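Local atomic coordinates of D-glycerate 2-kinase (Thermotoga maritima, PDB entry 2B8N), a protein that phosphorylates D-glycerate to 2-phosphoglycerate with ATP, a magnesium-dependent step in the degradation of serine via 3-hydroxypyruvate. Residues A[66-71]-A[128-133]; A[115-120]-A[177-182]; A[184-189]-A[253-258]; A[196-201]-A[205-210]. All coordinates share one frame; numbering follows the deposited sequence.

Contact 1. Residues A[66-71]-A[128-133]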
loop_
_atom_site.group_PDB
_atom_site.type_symbol
_atom_site.label_atom_id
_atom_site.label_comp_id
_atom_site.label_asym_id
_atom_site.label_seq_id
_atom_site.Cartn_x
_atom_site.Cartn_y
_atom_site.Cartn_z
ATOM N N LYS A 66 -15.862 1.825 -10.307
ATOM C CA LYS A 66 -17.211 2.287 -10.019
ATOM C C LYS A 66 -17.291 3.797 -9.757
ATOM O O LYS A 66 -18.231 4.448 -10.218
ATOM C CB LYS A 66 -17.789 1.562 -8.813
ATOM C CG LYS A 66 -19.183 2.048 -8.431
ATOM C CD LYS A 66 -19.816 1.156 -7.386
ATOM C CE LYS A 66 -21.077 1.798 -6.817
ATOM N NZ LYS A 66 -20.736 2.998 -6.012
ATOM N N ALA A 67 -16.340 4.343 -8.996
ATOM C CA ALA A 67 -16.339 5.783 -8.700
ATOM C C ALA A 67 -16.062 6.659 -9.940
ATOM O O ALA A 67 -16.650 7.714 -10.097
ATOM C CB ALA A 67 -15.355 6.098 -7.572
ATOM N N ALA A 68 -15.184 6.201 -10.826
ATOM C CA ALA A 68 -14.893 6.875 -12.095
ATOM C C ALA A 68 -16.093 6.874 -13.040
ATOM O O ALA A 68 -16.354 7.853 -13.732
ATOM C CB ALA A 68 -13.724 6.200 -12.769
ATOM N N TYR A 69 -16.804 5.758 -13.080
ATOM C CA TYR A 69 -18.001 5.660 -13.889
ATOM C C TYR A 69 -19.007 6.724 -13.471
ATOM O O TYR A 69 -19.592 7.428 -14.313
ATOM C CB TYR A 69 -18.615 4.275 -13.731
ATOM C CG TYR A 69 -19.844 4.075 -14.547
ATOM C CD1 TYR A 69 -19.820 4.255 -15.921
ATOM C CD2 TYR A 69 -21.040 3.710 -13.950
ATOM C CE1 TYR A 69 -20.961 4.070 -16.680
ATOM C CE2 TYR A 69 -22.169 3.519 -14.689
ATOM C CZ TYR A 69 -22.127 3.703 -16.045
ATOM O OH TYR A 69 -23.262 3.503 -16.771
ATOM N N GLU A 70 -19.184 6.845 -12.157
ATOM C CA GLU A 70 -20.122 7.816 -11.588
ATOM C C GLU A 70 -19.706 9.256 -11.881
ATOM O O GLU A 70 -20.564 10.101 -12.097
ATOM C CB GLU A 70 -20.293 7.601 -10.080
ATOM C CG GLU A 70 -21.020 6.301 -9.737
ATOM C CD GLU A 70 -21.083 6.003 -8.251
ATOM O OE1 GLU A 70 -20.637 6.849 -7.443
ATOM O OE2 GLU A 70 -21.579 4.907 -7.903
ATOM N N VAL A 71 -18.404 9.537 -11.878
ATOM C CA VAL A 71 -17.927 10.845 -12.323
ATOM C C VAL A 71 -18.151 11.073 -13.848
ATOM O O VAL A 71 -18.638 12.123 -14.238
ATOM C CB VAL A 71 -16.425 11.087 -11.973
ATOM C CG1 VAL A 71 -15.924 12.382 -12.638
ATOM C CG2 VAL A 71 -16.205 11.127 -10.444
ATOM N N THR A 128 -7.889 8.992 -24.514
ATOM C CA THR A 128 -7.236 8.995 -23.210
ATOM C C THR A 128 -7.533 7.678 -22.466
ATOM O O THR A 128 -8.691 7.240 -22.394
ATOM C CB THR A 128 -7.711 10.223 -22.371
ATOM O OG1 THR A 128 -7.281 11.439 -23.003
ATOM C CG2 THR A 128 -7.165 10.199 -20.947
ATOM N N VAL A 129 -6.474 7.035 -21.954
ATOM C CA VAL A 129 -6.623 5.891 -21.065
ATOM C C VAL A 129 -6.590 6.403 -19.619
ATOM O O VAL A 129 -5.654 7.129 -19.208
ATOM C CB VAL A 129 -5.567 4.795 -21.311
ATOM C CG1 VAL A 129 -5.683 3.737 -20.270
ATOM C CG2 VAL A 129 -5.776 4.171 -22.695
ATOM N N LEU A 130 -7.653 6.070 -18.884
ATOM C CA LEU A 130 -7.759 6.385 -17.472
ATOM C C LEU A 130 -7.275 5.167 -16.689
ATOM O O LEU A 130 -8.004 4.179 -16.557
ATOM C CB LEU A 130 -9.217 6.743 -17.133
ATOM C CG LEU A 130 -9.516 6.859 -15.634
ATOM C CD1 LEU A 130 -8.570 7.893 -14.970
ATOM C CD2 LEU A 130 -11.015 7.164 -15.365
ATOM N N PHE A 131 -6.034 5.240 -16.205
ATOM C CA PHE A 131 -5.368 4.099 -15.589
ATOM C C PHE A 131 -5.507 4.158 -14.080
ATOM O O PHE A 131 -4.822 4.926 -13.419
ATOM C CB PHE A 131 -3.908 4.080 -16.028
ATOM C CG PHE A 131 -3.177 2.798 -15.705
ATOM C CD1 PHE A 131 -3.798 1.559 -15.820
ATOM C CD2 PHE A 131 -1.850 2.837 -15.315
ATOM C CE1 PHE A 131 -3.110 0.380 -15.525
ATOM C CE2 PHE A 131 -1.152 1.667 -15.025
ATOM C CZ PHE A 131 -1.785 0.438 -15.126
ATOM N N LEU A 132 -6.418 3.350 -13.545
ATOM C CA LEU A 132 -6.737 3.343 -12.098
ATOM C C LEU A 132 -5.948 2.232 -11.418
ATOM O O LEU A 132 -6.233 1.024 -11.621
ATOM C CB LEU A 132 -8.248 3.138 -11.882
ATOM C CG LEU A 132 -9.163 4.160 -12.558
ATOM C CD1 LEU A 132 -10.610 3.695 -12.558
ATOM C CD2 LEU A 132 -9.040 5.514 -11.909
ATOM N N LEU A 133 -4.945 2.625 -10.640
ATOM C CA LEU A 133 -3.975 1.657 -10.138
ATOM C C LEU A 133 -3.921 1.602 -8.616
ATOM O O LEU A 133 -3.876 2.636 -7.948
ATOM C CB LEU A 133 -2.598 1.975 -10.726
ATOM C CG LEU A 133 -1.436 0.994 -10.539
ATOM C CD1 LEU A 133 -1.704 -0.398 -11.102
ATOM C CD2 LEU A 133 -0.193 1.597 -11.176
#
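Ala-68 presses its one methyl against two leucines of strand 128-133. Its CB lies 3.9 Å from CD2 of Leu-130 and 4.0 Å from CD1 of Leu-132. The alanine methyl points between these two leucine methyls. The leucines are two residues apart on the strand, so they share a face, but they reach the alanine by different rotations. Leu-130 has CG anti to the backbone N (chi1 170°). Leu-132 has CG anti to the carbonyl carbon instead (chi1 -57°). The remaining methyls, Leu-130 CD1 and Leu-132 CD2, lie 3.9 Å apart and pack on each other.

The next shell comes from the neighbouring strand 52-57. Leu-54 touches both Ala-68 and Leu-132, and Val-52 touches Leu-130. Helix 61-72 connects strand 52-57 to the parallel strand 76-84, a beta-alpha-beta unit, and it lies over one face of the six-stranded parallel sheet. The strand order 3-2-1-4-5-6 is that of a Rossmann-like fold. Phe-131 belongs to the opposite face, where it meets Phe-185.

Farther out, the helix turns its polar side from the sheet. Lys-66 NZ makes a salt bridge of 2.8 Å to Glu-70 OE2 one turn on. The ammonium approaches on the syn side of that oxygen, 32° out of the carboxylate plane. Glu-70 OE1 forms a salt bridge with Lys-41 of helix 36-41, against which Ala-67 and Val-71 also pack.

The chemistry is thus split by depth. Methyl contacts alone join this helix segment to the strand, and the charges stay on the outer side.

Contact 2. Residues A[115-120]-A[177-182]; sequences RVLELV and LSQVKG
Leu-117 and Val-180 meet at an oblique angle, the forked end of the leucine against a single branch of the valine. Both leucine methyls take part. CD2 is 4.0 Å and CD1 4.1 Å from Val-180 CG1. On Leu-117, CG lies anti to the carbonyl carbon (chi1 -67°), which carries the fork out from helix 107-120 to the loop.

Gln-179 stands beside this pair. Its OE1 comes within 4.2 Å of Leu-117 CD1, a plain van der Waals approach. The amide finds its polar partners elsewhere: NE2 bonds to Pro-144 O, and OE1 has a weak bond from Arg-188 NH2. Leu-143 and Arg-188 also touch Leu-117, so the leucine tip is surrounded by more than the loop alone.

The loop is held in shape from within. Ser-178 OG accepts from two backbone amides, Val-180 N and Lys-181 N, each at 3.1 Å. Both bonds are nearly straight, with N-H...O angles of 168° and 173°. The same oxygen is hydrogen-bonded to Glu-142 OE1, and Glu-142 OE2 forms a salt bridge with Lys-181 NZ. The serine therefore fixes the backbone that presents Val-180 to the helix.

This folding of the chain around one hydroxyl is an ST turn extended to an ST motif. Here it shapes the link between helices 167-175 and 184-189 where that link packs on helix 107-120.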
loop_
_atom_site.group_PDB
_atom_site.type_symbol
_atom_site.label_atom_id
_atom_site.label_comp_id
_atom_site.label_asym_id
_atom_site.label_seq_id
_atom_site.Cartn_x
_atom_site.Cartn_y
_atom_site.Cartn_z
ATOM N N ARG A 115 -6.004 -9.052 -22.968
ATOM C CA ARG A 115 -7.256 -8.351 -23.327
ATOM C C ARG A 115 -7.130 -6.838 -23.143
ATOM O O ARG A 115 -7.614 -6.073 -23.973
ATOM C CB ARG A 115 -8.447 -8.883 -22.505
ATOM C CG ARG A 115 -9.758 -8.128 -22.664
ATOM C CD ARG A 115 -10.135 -7.966 -24.114
ATOM N NE ARG A 115 -11.541 -7.600 -24.299
ATOM C CZ ARG A 115 -12.088 -7.345 -25.484
ATOM N NH1 ARG A 115 -11.356 -7.435 -26.580
ATOM N NH2 ARG A 115 -13.374 -7.031 -25.580
ATOM N N VAL A 116 -6.482 -6.406 -22.060
ATOM C CA VAL A 116 -6.235 -4.978 -21.846
ATOM C C VAL A 116 -5.458 -4.351 -23.024
ATOM O O VAL A 116 -5.718 -3.198 -23.403
ATOM C CB VAL A 116 -5.448 -4.697 -20.530
ATOM C CG1 VAL A 116 -5.093 -3.224 -20.434
ATOM C CG2 VAL A 116 -6.242 -5.128 -19.304
ATOM N N LEU A 117 -4.506 -5.100 -23.588
ATOM C CA LEU A 117 -3.673 -4.584 -24.693
ATOM C C LEU A 117 -4.474 -4.539 -25.993
ATOM O O LEU A 117 -4.163 -3.736 -26.881
ATOM C CB LEU A 117 -2.367 -5.399 -24.862
ATOM C CG LEU A 117 -1.318 -5.306 -23.723
ATOM C CD1 LEU A 117 -0.135 -6.218 -23.958
ATOM C CD2 LEU A 117 -0.791 -3.906 -23.487
ATOM N N GLU A 118 -5.503 -5.386 -26.107
ATOM C CA GLU A 118 -6.432 -5.308 -27.245
ATOM C C GLU A 118 -7.252 -4.043 -27.134
ATOM O O GLU A 118 -7.476 -3.358 -28.122
ATOM C CB GLU A 118 -7.349 -6.526 -27.318
ATOM C CG GLU A 118 -6.566 -7.804 -27.525
ATOM C CD GLU A 118 -7.119 -8.623 -28.659
ATOM O OE1 GLU A 118 -7.242 -8.062 -29.777
ATOM O OE2 GLU A 118 -7.432 -9.815 -28.422
ATOM N N LEU A 119 -7.667 -3.712 -25.922
ATOM C CA LEU A 119 -8.423 -2.495 -25.712
ATOM C C LEU A 119 -7.607 -1.214 -25.959
ATOM O O LEU A 119 -8.200 -0.201 -26.317
ATOM C CB LEU A 119 -9.048 -2.439 -24.320
ATOM C CG LEU A 119 -9.997 -3.584 -23.969
ATOM C CD1 LEU A 119 -10.846 -3.247 -22.718
ATOM C CD2 LEU A 119 -10.903 -3.966 -25.135
ATOM N N VAL A 120 -6.280 -1.233 -25.814
ATOM C CA VAL A 120 -5.512 0.020 -25.919
ATOM C C VAL A 120 -4.698 0.178 -27.211
ATOM O O VAL A 120 -4.209 1.270 -27.500
ATOM C CB VAL A 120 -4.614 0.281 -24.681
ATOM C CG1 VAL A 120 -5.445 0.423 -23.431
ATOM C CG2 VAL A 120 -3.604 -0.805 -24.483
ATOM N N LEU A 177 11.575 -8.490 -19.118
ATOM C CA LEU A 177 10.916 -9.746 -19.504
ATOM C C LEU A 177 9.423 -9.596 -19.857
ATOM O O LEU A 177 8.738 -10.592 -20.060
ATOM C CB LEU A 177 11.064 -10.766 -18.355
ATOM C CG LEU A 177 12.490 -11.266 -18.047
ATOM C CD1 LEU A 177 12.492 -12.192 -16.862
ATOM C CD2 LEU A 177 13.090 -11.970 -19.238
ATOM N N SER A 178 8.935 -8.359 -19.968
ATOM C CA SER A 178 7.500 -8.061 -19.905
ATOM C C SER A 178 6.987 -7.156 -21.025
ATOM O O SER A 178 7.696 -6.313 -21.521
ATOM C CB SER A 178 7.203 -7.409 -18.559
ATOM O OG SER A 178 5.858 -7.007 -18.463
ATOM N N GLN A 179 5.735 -7.342 -21.418
ATOM C CA GLN A 179 5.122 -6.512 -22.445
ATOM C C GLN A 179 4.451 -5.257 -21.845
ATOM O O GLN A 179 4.009 -4.377 -22.589
ATOM C CB GLN A 179 4.080 -7.315 -23.241
ATOM C CG GLN A 179 4.670 -8.427 -24.095
ATOM C CD GLN A 179 3.677 -9.042 -25.094
ATOM O OE1 GLN A 179 2.992 -8.343 -25.839
ATOM N NE2 GLN A 179 3.626 -10.359 -25.124
ATOM N N VAL A 180 4.366 -5.167 -20.510
ATOM C CA VAL A 180 3.646 -4.054 -19.874
ATOM C C VAL A 180 4.431 -3.277 -18.826
ATOM O O VAL A 180 4.186 -2.075 -18.642
ATOM C CB VAL A 180 2.269 -4.490 -19.278
ATOM C CG1 VAL A 180 1.410 -5.042 -20.348
ATOM C CG2 VAL A 180 2.428 -5.494 -18.189
ATOM N N LYS A 181 5.356 -3.945 -18.140
ATOM C CA LYS A 181 6.181 -3.274 -17.125
ATOM C C LYS A 181 7.200 -2.379 -17.835
ATOM O O LYS A 181 7.338 -2.409 -19.068
ATOM C CB LYS A 181 6.957 -4.287 -16.269
ATOM C CG LYS A 181 6.188 -5.511 -15.782
ATOM C CD LYS A 181 5.747 -5.390 -14.362
ATOM C CE LYS A 181 4.920 -6.575 -13.912
ATOM N NZ LYS A 181 5.864 -7.648 -13.540
ATOM N N GLY A 182 7.937 -1.604 -17.051
ATOM C CA GLY A 182 9.041 -0.810 -17.590
ATOM C C GLY A 182 8.617 0.189 -18.641
ATOM O O GLY A 182 9.379 0.450 -19.585
#

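Contact 3. Residues A[184-189]-A[253-258]; sequences RFAERV and SNVEIH
Asn-254 reaches across to the helix with its amide nitrogen and grips a backbone carbonyl. ND2 donates to Ala-186 O over 3.0 Å, with an N-H...O angle of 161°. The oxygen lies close to the amide plane of Asn-254, while the donor is tilted 26° from the carbonyl plane of Ala-186. With CG placed between the backbone N and the carbonyl carbon (chi1 69°), the amide of Asn-254 comes up to the helix. The same nitrogen also bonds to Ala-192 O, just ahead of strand 193-199. One buried amide thus bonds to a carbonyl within the helix and to one at the end of the short link that follows. A leucine here would probably leave the carbonyl oxygens of Ala-186 and Ala-192 without this donor and loosen the hold of this strand start on the helix and the link.

The structural setting is a parallel alpha/beta sheet. Helix 184-189 is followed, after three residues, by strand 193-199, and strand 255-261 lies beside that strand at the margin of the sheet. Backbone bonds between Val-194 and both Asn-254 and Glu-256 hold the start of the marginal strand.

Ala-186 gives the contact its apolar part. Its CB packs on Val-255 CG2 at 3.8 Å and lies 4.0 Å from Asn-254 OD1. The methyl therefore fills the angle between the amide and the valine. Val-189, one turn on, crosses the asparagine obliquely, with CG1 4.2 Å from ND2. Its other methyl, CG2, sits over one face of the Phe-185 ring, offset toward the rim. That ring also meets Phe-141 edge-to-face and Phe-131.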
loop_
_atom_site.group_PDB
_atom_site.type_symbol
_atom_site.label_atom_id
_atom_site.label_comp_id
_atom_site.label_asym_id
_atom_site.label_seq_id
_atom_site.Cartn_x
_atom_site.Cartn_y
_atom_site.Cartn_z
ATOM N N ARG A 184 6.224 -0.045 -20.852
ATOM C CA ARG A 184 5.735 -0.609 -22.126
ATOM C C ARG A 184 4.227 -0.434 -22.368
ATOM O O ARG A 184 3.776 -0.233 -23.511
ATOM C CB ARG A 184 6.162 -2.069 -22.245
ATOM C CG ARG A 184 7.662 -2.145 -22.497
ATOM C CD ARG A 184 8.195 -3.530 -22.698
ATOM N NE ARG A 184 9.409 -3.532 -23.526
ATOM C CZ ARG A 184 10.424 -4.374 -23.367
ATOM N NH1 ARG A 184 10.415 -5.286 -22.398
ATOM N NH2 ARG A 184 11.473 -4.308 -24.181
ATOM N N PHE A 185 3.468 -0.471 -21.282
ATOM C CA PHE A 185 2.050 -0.196 -21.334
ATOM C C PHE A 185 1.767 1.187 -21.897
ATOM O O PHE A 185 0.948 1.315 -22.780
ATOM C CB PHE A 185 1.417 -0.369 -19.950
ATOM C CG PHE A 185 -0.047 -0.138 -19.939
ATOM C CD1 PHE A 185 -0.884 -0.847 -20.801
ATOM C CD2 PHE A 185 -0.607 0.783 -19.082
ATOM C CE1 PHE A 185 -2.260 -0.635 -20.794
ATOM C CE2 PHE A 185 -1.973 0.985 -19.064
ATOM C CZ PHE A 185 -2.795 0.271 -19.928
ATOM N N ALA A 186 2.448 2.213 -21.401
ATOM C CA ALA A 186 2.298 3.598 -21.921
ATOM C C ALA A 186 2.750 3.669 -23.358
ATOM O O ALA A 186 2.206 4.450 -24.166
ATOM C CB ALA A 186 3.109 4.600 -21.082
ATOM N N GLU A 187 3.760 2.863 -23.661
ATOM C CA GLU A 187 4.295 2.774 -24.995
ATOM C C GLU A 187 3.271 2.150 -25.945
ATOM O O GLU A 187 3.227 2.516 -27.116
ATOM C CB GLU A 187 5.598 1.981 -24.969
ATOM C CG GLU A 187 6.151 1.638 -26.326
ATOM C CD GLU A 187 7.573 1.133 -26.267
ATOM O OE1 GLU A 187 7.835 0.141 -25.570
ATOM O OE2 GLU A 187 8.432 1.736 -26.930
ATOM N N ARG A 188 2.446 1.217 -25.469
ATOM C CA ARG A 188 1.395 0.619 -26.339
ATOM C C ARG A 188 0.171 1.515 -26.483
ATOM O O ARG A 188 -0.499 1.529 -27.500
ATOM C CB ARG A 188 0.933 -0.701 -25.779
ATOM C CG ARG A 188 1.930 -1.813 -25.885
ATOM C CD ARG A 188 1.832 -2.522 -27.219
ATOM N NE ARG A 188 2.107 -3.939 -27.019
ATOM C CZ ARG A 188 1.258 -4.945 -27.221
ATOM N NH1 ARG A 188 0.033 -4.749 -27.672
ATOM N NH2 ARG A 188 1.656 -6.186 -26.974
ATOM N N VAL A 189 -0.121 2.261 -25.431
ATOM C CA VAL A 189 -1.219 3.218 -25.447
ATOM C C VAL A 189 -0.970 4.336 -26.467
ATOM O O VAL A 189 -1.903 4.828 -27.115
ATOM C CB VAL A 189 -1.418 3.790 -24.050
ATOM C CG1 VAL A 189 -2.300 5.048 -24.076
ATOM C CG2 VAL A 189 -2.042 2.718 -23.168
ATOM N N SER A 253 6.451 10.405 -23.323
ATOM C CA SER A 253 5.891 11.742 -23.529
ATOM C C SER A 253 4.379 11.812 -23.303
ATOM O O SER A 253 3.830 12.900 -23.256
ATOM C CB SER A 253 6.202 12.199 -24.951
ATOM O OG SER A 253 5.881 11.189 -25.895
ATOM N N ASN A 254 3.715 10.663 -23.163
ATOM C CA ASN A 254 2.249 10.613 -23.122
ATOM C C ASN A 254 1.664 10.223 -21.755
ATOM O O ASN A 254 0.671 9.500 -21.689
ATOM C CB ASN A 254 1.737 9.636 -24.190
ATOM C CG ASN A 254 2.074 8.198 -23.861
ATOM O OD1 ASN A 254 3.085 7.931 -23.206
ATOM N ND2 ASN A 254 1.229 7.269 -24.300
ATOM N N VAL A 255 2.251 10.704 -20.662
ATOM C CA VAL A 255 1.792 10.290 -19.325
ATOM C C VAL A 255 1.593 11.436 -18.336
ATOM O O VAL A 255 2.403 12.335 -18.243
ATOM C CB VAL A 255 2.795 9.325 -18.685
ATOM C CG1 VAL A 255 2.389 9.005 -17.258
ATOM C CG2 VAL A 255 2.910 8.038 -19.506
ATOM N N GLU A 256 0.512 11.371 -17.579
ATOM C CA GLU A 256 0.291 12.263 -16.453
ATOM C C GLU A 256 -0.069 11.363 -15.285
ATOM O O GLU A 256 -1.007 10.574 -15.390
ATOM C CB GLU A 256 -0.860 13.234 -16.720
ATOM N N ILE A 257 0.667 11.472 -14.179
ATOM C CA ILE A 257 0.370 10.678 -12.984
ATOM C C ILE A 257 -0.033 11.539 -11.793
ATOM O O ILE A 257 0.615 12.549 -11.501
ATOM C CB ILE A 257 1.555 9.785 -12.577
ATOM C CG1 ILE A 257 1.887 8.799 -13.706
ATOM C CG2 ILE A 257 1.218 8.997 -11.294
ATOM C CD1 ILE A 257 3.137 7.994 -13.495
ATOM N N HIS A 258 -1.115 11.123 -11.123
ATOM C CA HIS A 258 -1.604 11.750 -9.895
ATOM C C HIS A 258 -1.736 10.701 -8.788
ATOM O O HIS A 258 -2.358 9.670 -8.974
ATOM C CB HIS A 258 -2.953 12.396 -10.149
ATOM C CG HIS A 258 -2.989 13.225 -11.388
ATOM N ND1 HIS A 258 -2.735 14.580 -11.385
ATOM C CD2 HIS A 258 -3.215 12.885 -12.678
ATOM C CE1 HIS A 258 -2.820 15.043 -12.618
ATOM N NE2 HIS A 258 -3.107 14.034 -13.425
#

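Contact 4. Residues A[196-201]-A[205-210]; sequences ALVLSD and DRLDVI
Ser-200 and Asp-205 make the close part of this contact. Ser-200 OG donates to Asp-205 OD1 over 2.8 Å. The hydroxyl comes in on the anti side of that oxygen, 19° out of the carboxylate plane. Having OG anti to the backbone N (chi1 164°) turns the serine hydroxyl toward the aspartate. OG is also hydrogen-bonded to Val-202 N, inside the turn. Asp-205 OD2 is taken by Asn-262 ND2, so both carboxylate oxygens have partners. An alanine in place of this aspartate is likely to leave Ser-200 OG without its acceptor and Asn-262 without its mate, so the turn could open.

Ile-210 CD1 backs the serine at 3.8 Å from OG. Beyond it the packing is looser. The same CD1 is 4.3 Å from Val-198 CG1, and Leu-207 CD2 is 4.4 Å from Val-198 CG2. Ile-257 touches both Val-198 and Leu-207, and Trp-216 packs on Leu-207.

On the solvent side lies Arg-206. Asp-208 OD2 sits 3.0 Å from its NH2, over the guanidinium face and toward the rim. No N-H points at the oxygen, so only charge attraction acts there.

The turn follows strand 193-199. Near its end Leu-199 touches Val-420, and Asp-201 in the turn touches Asn-419. The hydrogen bonds of Ser-200 are consistent with a defined path where the chain doubles back, whereas the outer ion pair sets no such geometry.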
loop_
_atom_site.group_PDB
_atom_site.type_symbol
_atom_site.label_atom_id
_atom_site.label_comp_id
_atom_site.label_asym_id
_atom_site.label_seq_id
_atom_site.Cartn_x
_atom_site.Cartn_y
_atom_site.Cartn_z
ATOM N N ALA A 196 -2.993 8.514 -15.156
ATOM C CA ALA A 196 -3.047 7.512 -14.101
ATOM C C ALA A 196 -3.433 8.100 -12.749
ATOM O O ALA A 196 -2.919 9.158 -12.321
ATOM C CB ALA A 196 -1.712 6.795 -13.986
ATOM N N LEU A 197 -4.359 7.413 -12.087
ATOM C CA LEU A 197 -4.653 7.664 -10.687
ATOM C C LEU A 197 -4.140 6.465 -9.877
ATOM O O LEU A 197 -4.562 5.297 -10.085
ATOM C CB LEU A 197 -6.142 7.859 -10.459
ATOM C CG LEU A 197 -6.865 8.984 -11.219
ATOM C CD1 LEU A 197 -8.178 9.286 -10.502
ATOM C CD2 LEU A 197 -6.044 10.269 -11.407
ATOM N N VAL A 198 -3.240 6.773 -8.944
ATOM C CA VAL A 198 -2.532 5.772 -8.194
ATOM C C VAL A 198 -2.889 5.842 -6.715
ATOM O O VAL A 198 -2.888 6.906 -6.079
ATOM C CB VAL A 198 -1.024 5.947 -8.372
ATOM C CG1 VAL A 198 -0.268 4.865 -7.613
ATOM C CG2 VAL A 198 -0.669 5.908 -9.834
ATOM N N LEU A 199 -3.181 4.675 -6.166
ATOM C CA LEU A 199 -3.453 4.525 -4.746
ATOM C C LEU A 199 -2.285 3.719 -4.202
ATOM O O LEU A 199 -2.250 2.510 -4.371
ATOM C CB LEU A 199 -4.791 3.798 -4.591
ATOM C CG LEU A 199 -5.459 3.706 -3.234
ATOM C CD1 LEU A 199 -5.005 4.796 -2.295
ATOM C CD2 LEU A 199 -6.954 3.790 -3.451
ATOM N N SER A 200 -1.319 4.397 -3.584
ATOM C CA SER A 200 -0.016 3.811 -3.301
ATOM C C SER A 200 0.131 3.077 -1.970
ATOM O O SER A 200 -0.039 3.656 -0.875
ATOM C CB SER A 200 1.064 4.884 -3.372
ATOM O OG SER A 200 2.251 4.418 -2.752
ATOM N N ASP A 201 0.517 1.809 -2.086
ATOM C CA ASP A 201 0.854 0.975 -0.941
ATOM C C ASP A 201 2.381 0.834 -0.768
ATOM O O ASP A 201 2.838 0.062 0.093
ATOM C CB ASP A 201 0.163 -0.391 -1.090
ATOM C CG ASP A 201 0.733 -1.231 -2.218
ATOM O OD1 ASP A 201 1.455 -0.684 -3.062
ATOM O OD2 ASP A 201 0.473 -2.452 -2.259
ATOM N N ASP A 205 6.163 6.180 -2.289
ATOM C CA ASP A 205 5.376 6.300 -3.516
ATOM C C ASP A 205 6.262 6.296 -4.753
ATOM O O ASP A 205 6.133 7.141 -5.616
ATOM C CB ASP A 205 4.460 7.554 -3.513
ATOM C CG ASP A 205 3.714 7.781 -2.174
ATOM O OD1 ASP A 205 3.135 6.823 -1.581
ATOM O OD2 ASP A 205 3.684 8.960 -1.737
ATOM N N ARG A 206 7.138 5.312 -4.845
ATOM C CA ARG A 206 8.100 5.241 -5.925
ATOM C C ARG A 206 7.415 4.657 -7.152
ATOM O O ARG A 206 7.098 3.466 -7.180
ATOM C CB ARG A 206 9.244 4.326 -5.502
ATOM C CG ARG A 206 10.238 4.916 -4.510
ATOM C CD ARG A 206 11.493 5.368 -5.255
ATOM N NE ARG A 206 12.250 4.239 -5.786
ATOM C CZ ARG A 206 13.473 4.319 -6.309
ATOM N NH1 ARG A 206 14.101 5.491 -6.389
ATOM N NH2 ARG A 206 14.080 3.209 -6.746
ATOM N N LEU A 207 7.190 5.485 -8.167
ATOM C CA LEU A 207 6.417 5.068 -9.344
ATOM C C LEU A 207 7.174 4.112 -10.265
ATOM O O LEU A 207 6.584 3.497 -11.123
ATOM C CB LEU A 207 5.941 6.298 -10.130
ATOM C CG LEU A 207 5.037 7.266 -9.348
ATOM C CD1 LEU A 207 5.043 8.639 -9.996
ATOM C CD2 LEU A 207 3.632 6.712 -9.253
ATOM N N ASP A 208 8.485 4.004 -10.083
ATOM C CA ASP A 208 9.297 3.082 -10.859
ATOM C C ASP A 208 9.219 1.677 -10.291
ATOM O O ASP A 208 9.679 0.737 -10.919
ATOM C CB ASP A 208 10.756 3.529 -10.855
ATOM C CG ASP A 208 11.327 3.668 -9.445
ATOM O OD1 ASP A 208 10.551 3.928 -8.504
ATOM O OD2 ASP A 208 12.551 3.539 -9.282
ATOM N N VAL A 209 8.665 1.572 -9.088
ATOM C CA VAL A 209 8.566 0.332 -8.333
ATOM C C VAL A 209 7.114 -0.134 -8.283
ATOM O O VAL A 209 6.846 -1.324 -8.365
ATOM C CB VAL A 209 9.100 0.538 -6.888
ATOM C CG1 VAL A 209 8.860 -0.695 -6.006
ATOM C CG2 VAL A 209 10.580 0.920 -6.929
ATOM N N ILE A 210 6.184 0.803 -8.110
ATOM C CA ILE A 210 4.764 0.493 -8.045
ATOM C C ILE A 210 4.361 -0.242 -9.322
ATOM O O ILE A 210 4.431 0.328 -10.415
ATOM C CB ILE A 210 3.934 1.800 -7.854
ATOM C CG1 ILE A 210 4.131 2.342 -6.427
ATOM C CG2 ILE A 210 2.453 1.554 -8.140
ATOM C CD1 ILE A 210 3.587 3.734 -6.225
#

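All four contacts are largely buried, and contacts 1, 3 and 4 reach the same parallel sheet. Contacts 1 and 3 cover opposite faces of it: helix 61-72 lies on one, helix 184-189 on the other. Contact 4 includes the end of strand 193-199, which pairs with strand 128-133 of contact 1 and strand 255-261 of contact 3. Contact 2 has no strand among its own segments, but Val-120 of its helix packs on Val-129 of strand 128-133. Its Ser-178 O bonds to Arg-184 NH1 of contact 3. Chemistry follows place. Contacts 1 and 2 have no hydrogen bond between their segments; contact 3, at the start of an edge strand, and contact 4, at a turn after a strand, each have one.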